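Local structure of glutathione s-transferase III (Zea mays, 1AW9) at residues 134-139 with 181-186. The protein probably conjugates reduced glutathione to a broad range of hydrophobic electrophiles, a reaction by which maize detoxifies certain herbicides. Numbering follows the deposited sequence.
With CD (cadmium ion), chain D.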
loop_
_atom_site.group_PDB
_atom_site.type_symbol
_atom_site.label_atom_id
_atom_site.label_comp_id
_atom_site.label_asym_id
_atom_site.label_seq_id
_atom_site.Cartn_x
_atom_site.Cartn_y
_atom_site.Cartn_z
ATOM N N LYS A 134 1.001 -12.375 -0.383
ATOM C CA LYS A 134 -0.372 -12.158 0.026
ATOM C C LYS A 134 -1.344 -13.059 -0.775
ATOM O O LYS A 134 -2.175 -13.776 -0.207
ATOM C CB LYS A 134 -0.763 -10.691 -0.141
ATOM C CG LYS A 134 -2.244 -10.463 0.051
ATOM C CD LYS A 134 -2.591 -9.004 -0.120
ATOM C CE LYS A 134 -4.110 -8.784 -0.017
ATOM N NZ LYS A 134 -4.546 -7.327 0.043
ATOM N N HIS A 135 -1.246 -13.012 -2.096
ATOM C CA HIS A 135 -2.140 -13.803 -2.907
ATOM C C HIS A 135 -1.930 -15.283 -2.975
ATOM O O HIS A 135 -2.897 -15.983 -3.096
ATOM C CB HIS A 135 -2.225 -13.221 -4.261
ATOM C CG HIS A 135 -2.892 -11.919 -4.224
ATOM N ND1 HIS A 135 -4.239 -11.804 -3.946
ATOM C CD2 HIS A 135 -2.411 -10.664 -4.329
ATOM C CE1 HIS A 135 -4.561 -10.529 -3.887
ATOM N NE2 HIS A 135 -3.472 -9.814 -4.118
ATOM N N ALA A 136 -0.693 -15.762 -2.858
ATOM C CA ALA A 136 -0.451 -17.183 -2.867
ATOM C C ALA A 136 -1.110 -17.784 -1.627
ATOM O O ALA A 136 -1.673 -18.869 -1.657
ATOM C CB ALA A 136 1.041 -17.455 -2.815
ATOM N N GLU A 137 -0.996 -17.087 -0.512
ATOM C CA GLU A 137 -1.567 -17.568 0.719
ATOM C C GLU A 137 -3.080 -17.529 0.720
ATOM O O GLU A 137 -3.732 -18.455 1.218
ATOM C CB GLU A 137 -1.062 -16.740 1.843
ATOM C CG GLU A 137 -1.561 -17.275 3.102
ATOM C CD GLU A 137 -1.188 -16.429 4.238
ATOM O OE1 GLU A 137 -0.287 -15.564 4.084
ATOM O OE2 GLU A 137 -1.814 -16.629 5.302
ATOM N N GLN A 138 -3.640 -16.439 0.198
ATOM C CA GLN A 138 -5.082 -16.303 0.098
ATOM C C GLN A 138 -5.656 -17.360 -0.853
ATOM O O GLN A 138 -6.685 -17.954 -0.559
ATOM C CB GLN A 138 -5.450 -14.876 -0.331
ATOM C CG GLN A 138 -5.257 -13.890 0.807
ATOM C CD GLN A 138 -5.591 -12.456 0.472
ATOM O OE1 GLN A 138 -5.948 -12.112 -0.651
ATOM N NE2 GLN A 138 -5.508 -11.614 1.469
ATOM N N LEU A 139 -4.982 -17.600 -1.979
ATOM C CA LEU A 139 -5.409 -18.611 -2.960
ATOM C C LEU A 139 -5.272 -19.966 -2.310
ATOM O O LEU A 139 -6.152 -20.784 -2.472
ATOM C CB LEU A 139 -4.565 -18.570 -4.239
ATOM C CG LEU A 139 -5.090 -19.403 -5.428
ATOM C CD1 LEU A 139 -6.574 -19.074 -5.760
ATOM C CD2 LEU A 139 -4.213 -19.224 -6.629
ATOM N N ALA A 181 2.597 -23.127 -9.309
ATOM C CA ALA A 181 1.762 -24.207 -9.814
ATOM C C ALA A 181 1.512 -25.210 -8.676
ATOM O O ALA A 181 0.476 -25.864 -8.644
ATOM C CB ALA A 181 2.439 -24.882 -10.995
ATOM N N GLY A 182 2.427 -25.294 -7.710
ATOM C CA GLY A 182 2.243 -26.205 -6.599
ATOM C C GLY A 182 0.966 -26.060 -5.779
ATOM O O GLY A 182 0.526 -27.016 -5.149
ATOM N N LEU A 183 0.352 -24.883 -5.775
ATOM C CA LEU A 183 -0.873 -24.668 -5.010
ATOM C C LEU A 183 -1.941 -25.646 -5.486
ATOM O O LEU A 183 -2.749 -26.145 -4.704
ATOM C CB LEU A 183 -1.343 -23.209 -5.165
ATOM C CG LEU A 183 -0.409 -22.162 -4.529
ATOM C CD1 LEU A 183 -0.737 -20.775 -5.029
ATOM C CD2 LEU A 183 -0.482 -22.232 -3.016
ATOM N N VAL A 184 -1.904 -25.939 -6.778
ATOM C CA VAL A 184 -2.851 -26.863 -7.372
ATOM C C VAL A 184 -2.368 -28.291 -7.220
ATOM O O VAL A 184 -3.095 -29.162 -6.741
ATOM C CB VAL A 184 -3.070 -26.568 -8.885
ATOM C CG1 VAL A 184 -3.781 -27.747 -9.587
ATOM C CG2 VAL A 184 -3.877 -25.289 -9.045
ATOM N N ALA A 185 -1.120 -28.516 -7.592
ATOM C CA ALA A 185 -0.565 -29.851 -7.531
ATOM C C ALA A 185 -0.622 -30.505 -6.153
ATOM O O ALA A 185 -0.934 -31.680 -6.022
ATOM C CB ALA A 185 0.863 -29.842 -8.062
ATOM N N ALA A 186 -0.404 -29.719 -5.121
ATOM C CA ALA A 186 -0.370 -30.238 -3.783
ATOM C C ALA A 186 -1.713 -30.605 -3.226
ATOM O O ALA A 186 -1.813 -31.078 -2.097
ATOM C CB ALA A 186 0.289 -29.226 -2.889
HETATM CD CD CD D . -0.176 -15.485 6.756
HETATM O O HOH W 1 -1.860 -14.765 7.172
#
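Ala181 O takes two backbone N-H groups, Val184 N at 3.0 Å and Ala185 N at 3.3 Å, and the single helical turn that these bonds close presents Leu183 to Ala136 and Leu139. This is packing within the all-helical C-terminal domain of the glutathione transferase fold: the short helix 182-185 lies against the long helix 129-152, and no hydrogen bond joins the two segments. Leu183 alone makes the contact from its side. Its CG stands anti to the carbonyl carbon (chi1 -67°), which carries both methyls across to the long helix. There CD2 settles 3.8 Å from Ala136 O, a van der Waals approach to a backbone carbonyl, and CD1 reaches to 4.4 Å from Ala136 CB. One turn further along, Leu139 CD2 meets Leu183 CD1 at 4.1 Å, the two side chains running obliquely to each other. Ala140 and Leu143 also touch Leu183, so it sits like a knob in a hole lined by four residues spaced i, i+3, i+4 and i+7. Leu139 is buried further by Phe106 and Leu113 of helix 92-122, while Val184 packs on Leu172 and Leu175 of helix 169-176; the small helix is thereby tied to the rest of the bundle. Glu137 leaves the long helix away from the short one and takes part in a cadmium site shared with Asp133 of a second subunit. Its chain runs out fully extended from the helix (chi1 -176°), and both carboxylate oxygens bind the ion, OE1 at 2.7 Å and OE2 at 2.5 Å from the cadmium.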